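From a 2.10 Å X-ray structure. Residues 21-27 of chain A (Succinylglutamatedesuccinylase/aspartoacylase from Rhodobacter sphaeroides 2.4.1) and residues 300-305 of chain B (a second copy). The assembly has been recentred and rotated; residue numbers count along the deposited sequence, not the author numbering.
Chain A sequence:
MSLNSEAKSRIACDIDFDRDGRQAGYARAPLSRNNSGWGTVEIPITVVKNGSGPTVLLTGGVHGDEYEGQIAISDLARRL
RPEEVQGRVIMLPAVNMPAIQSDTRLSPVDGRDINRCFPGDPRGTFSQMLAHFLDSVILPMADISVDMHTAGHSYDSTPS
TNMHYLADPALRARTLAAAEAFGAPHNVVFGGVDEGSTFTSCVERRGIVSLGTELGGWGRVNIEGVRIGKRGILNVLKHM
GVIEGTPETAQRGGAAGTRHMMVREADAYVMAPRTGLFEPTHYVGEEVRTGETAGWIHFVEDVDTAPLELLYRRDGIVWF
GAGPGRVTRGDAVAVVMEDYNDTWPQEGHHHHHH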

# COMPACT_ATOMS: atom_id res chain seq x y z
N GLY A 21 -31.46 -34.20 -9.61
CA GLY A 21 -31.51 -33.18 -10.63
C GLY A 21 -30.24 -32.33 -10.62
O GLY A 21 -29.17 -32.75 -10.15
N ARG A 22 -30.38 -31.13 -11.15
CA ARG A 22 -29.27 -30.20 -11.25
C ARG A 22 -29.62 -28.95 -10.49
O ARG A 22 -30.71 -28.42 -10.66
N GLN A 23 -28.69 -28.51 -9.63
CA GLN A 23 -28.73 -27.21 -8.93
C GLN A 23 -27.44 -26.46 -9.22
O GLN A 23 -26.36 -26.99 -8.96
N ALA A 24 -27.55 -25.26 -9.77
CA ALA A 24 -26.42 -24.39 -10.07
C ALA A 24 -26.68 -23.11 -9.30
O ALA A 24 -27.64 -22.42 -9.59
N GLY A 25 -25.81 -22.80 -8.34
CA GLY A 25 -25.98 -21.60 -7.52
C GLY A 25 -24.68 -21.13 -6.90
O GLY A 25 -23.61 -21.33 -7.46
N TYR A 26 -24.77 -20.49 -5.74
CA TYR A 26 -23.60 -19.89 -5.10
C TYR A 26 -23.68 -20.15 -3.64
O TYR A 26 -24.77 -20.09 -3.06
N ALA A 27 -22.55 -20.42 -3.01
CA ALA A 27 -22.49 -20.24 -1.56
C ALA A 27 -22.15 -18.78 -1.30
O ALA A 27 -21.29 -18.23 -1.95
N VAL B 300 -15.97 -17.18 -14.89
CA VAL B 300 -15.98 -18.18 -13.82
C VAL B 300 -16.73 -17.75 -12.57
O VAL B 300 -17.05 -18.59 -11.72
N GLU B 301 -17.03 -16.46 -12.49
CA GLU B 301 -17.78 -15.87 -11.42
C GLU B 301 -19.27 -16.25 -11.47
O GLU B 301 -19.96 -16.17 -10.46
N ASP B 302 -19.71 -16.68 -12.66
CA ASP B 302 -21.11 -17.07 -12.92
C ASP B 302 -21.28 -18.57 -13.05
O ASP B 302 -20.46 -19.23 -13.65
N VAL B 303 -22.36 -19.09 -12.48
CA VAL B 303 -22.85 -20.39 -12.89
C VAL B 303 -23.55 -20.19 -14.25
O VAL B 303 -23.93 -19.07 -14.60
N ASP B 304 -23.68 -21.26 -15.04
CA ASP B 304 -24.48 -21.24 -16.27
C ASP B 304 -23.99 -20.35 -17.46
O ASP B 304 -24.15 -20.74 -18.61
N THR B 305 -23.38 -19.20 -17.20
CA THR B 305 -22.99 -18.26 -18.29
C THR B 305 -21.97 -18.83 -19.29
O THR B 305 -20.89 -19.32 -18.92

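The strongest polar tie between the two stretches is a salt bridge at one end of the contact. Arg22(A) points its CA-to-CB bond toward chain B and runs out fully extended, with chi1, chi2 and chi3 all t, before chi4 turns to -87°. That reach brings NH2 of Arg22(A) to 2.7 Å from OD1 of Asp304(B), and a second, weak hydrogen bond runs from NH1 of Arg22(A) to the same OD1 of Asp304(B) at 3.0 Å. One carboxylate oxygen thus takes both donors, lying at the edge of the guanidinium and near its plane, where the N-H groups point. Asp304(B) meets the arginine from a CA-to-CB bond directed sideways; its m rotamer (chi1 -71°) carries the carboxylate nearer. OD2 of Asp304(B) lies 3.9 Å from CB of Ala24(A).

The second polar anchor sits farther along the strand and pairs a side chain with a backbone. The amide N of Val303(B) donates to OH of Tyr26(A) at 2.9 Å, with a nearly straight N-H...O angle of 160°. The strand and the loop run in roughly opposed directions, 160° apart, so Arg22(A) meets Asp304(B) while Tyr26(A) reaches back along the loop to Val303(B) and the residues before it. Tyr26(A) leaves the backbone sideways, but chi1 at -57° (m) and chi2 at -80° bring its ring end to the loop. There CE1 of Tyr26(A) comes within 3.4 Å of O of Glu301(B), and OH of Tyr26(A) lies 3.3 Å from CA of Asp302(B), which is at the ring edge.

Between these anchors, Val303(B) is the apolar plug. It points toward the strand in the m rotamer (chi1 -65°) and has the largest covered area of any residue here. CB of Val303(B) packs 4.0 Å from CB of Ala24(A), which also points toward the partner; CG2 of Val303(B) rests 3.8 Å from CZ of Tyr26(A), and CG1 of Val303(B) comes to 3.1 Å from O of Gly25(A), a close approach. The valine thus lies against the methyl of Ala24(A) and the carbonyl O of Gly25(A).

The remaining loop side chains contribute less. Asp302(B) points away overall and accepts a hydrogen bond at OD2 from OG1 of Thr305(B), 2.9 Å apart, a link within the loop. Glu301(B) leads its side chain away, leaving its carbonyl to meet the tyrosine. The rule to read is economical: polar anchors at Arg22(A) and Tyr26(A), with one valine packed between them.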

# COMPACT_ATOMS: atom_id res chain seq x y z
CB ARG A 22 -28.97 -29.88 -12.71
CG ARG A 22 -27.88 -28.84 -12.92
CD ARG A 22 -27.63 -28.60 -14.42
NE ARG A 22 -26.45 -27.76 -14.64
CZ ARG A 22 -26.49 -26.43 -14.64
NH1 ARG A 22 -27.63 -25.78 -14.43
NH2 ARG A 22 -25.38 -25.75 -14.87
CB GLN A 23 -28.88 -27.39 -7.42
CG GLN A 23 -30.31 -27.81 -6.99
CD GLN A 23 -30.30 -28.46 -5.63
OE1 GLN A 23 -30.63 -27.81 -4.62
NE2 GLN A 23 -29.89 -29.75 -5.59
CB ALA A 24 -26.34 -24.09 -11.56
CB TYR A 26 -23.61 -18.37 -5.29
CG TYR A 26 -23.65 -18.01 -6.74
CD1 TYR A 26 -22.48 -18.03 -7.50
CD2 TYR A 26 -24.85 -17.66 -7.37
CE1 TYR A 26 -22.50 -17.71 -8.83
CE2 TYR A 26 -24.87 -17.36 -8.74
CZ TYR A 26 -23.67 -17.39 -9.44
OH TYR A 26 -23.62 -17.10 -10.76
CB ALA A 27 -21.46 -21.17 -0.92
CB VAL B 300 -14.59 -18.77 -13.51
CG1 VAL B 300 -14.01 -19.34 -14.78
CG2 VAL B 300 -13.64 -17.73 -12.81
CB GLU B 301 -17.61 -14.33 -11.43
CG GLU B 301 -18.10 -13.66 -12.69
CD GLU B 301 -17.00 -13.48 -13.73
OE1 GLU B 301 -17.17 -12.56 -14.57
OE2 GLU B 301 -15.97 -14.20 -13.70
CB ASP B 302 -21.59 -16.47 -14.24
CG ASP B 302 -21.79 -14.98 -14.18
OD1 ASP B 302 -21.63 -14.39 -13.10
OD2 ASP B 302 -22.10 -14.40 -15.23
CB VAL B 303 -23.78 -21.08 -11.81
CG1 VAL B 303 -23.01 -21.41 -10.53
CG2 VAL B 303 -25.07 -20.27 -11.50
CB ASP B 304 -25.96 -20.94 -15.95
CG ASP B 304 -26.68 -22.12 -15.25
OD1 ASP B 304 -26.28 -23.29 -15.48
OD2 ASP B 304 -27.66 -21.89 -14.50
CB THR B 305 -22.46 -16.95 -17.69
OG1 THR B 305 -23.45 -16.44 -16.81
CG2 THR B 305 -22.18 -15.91 -18.76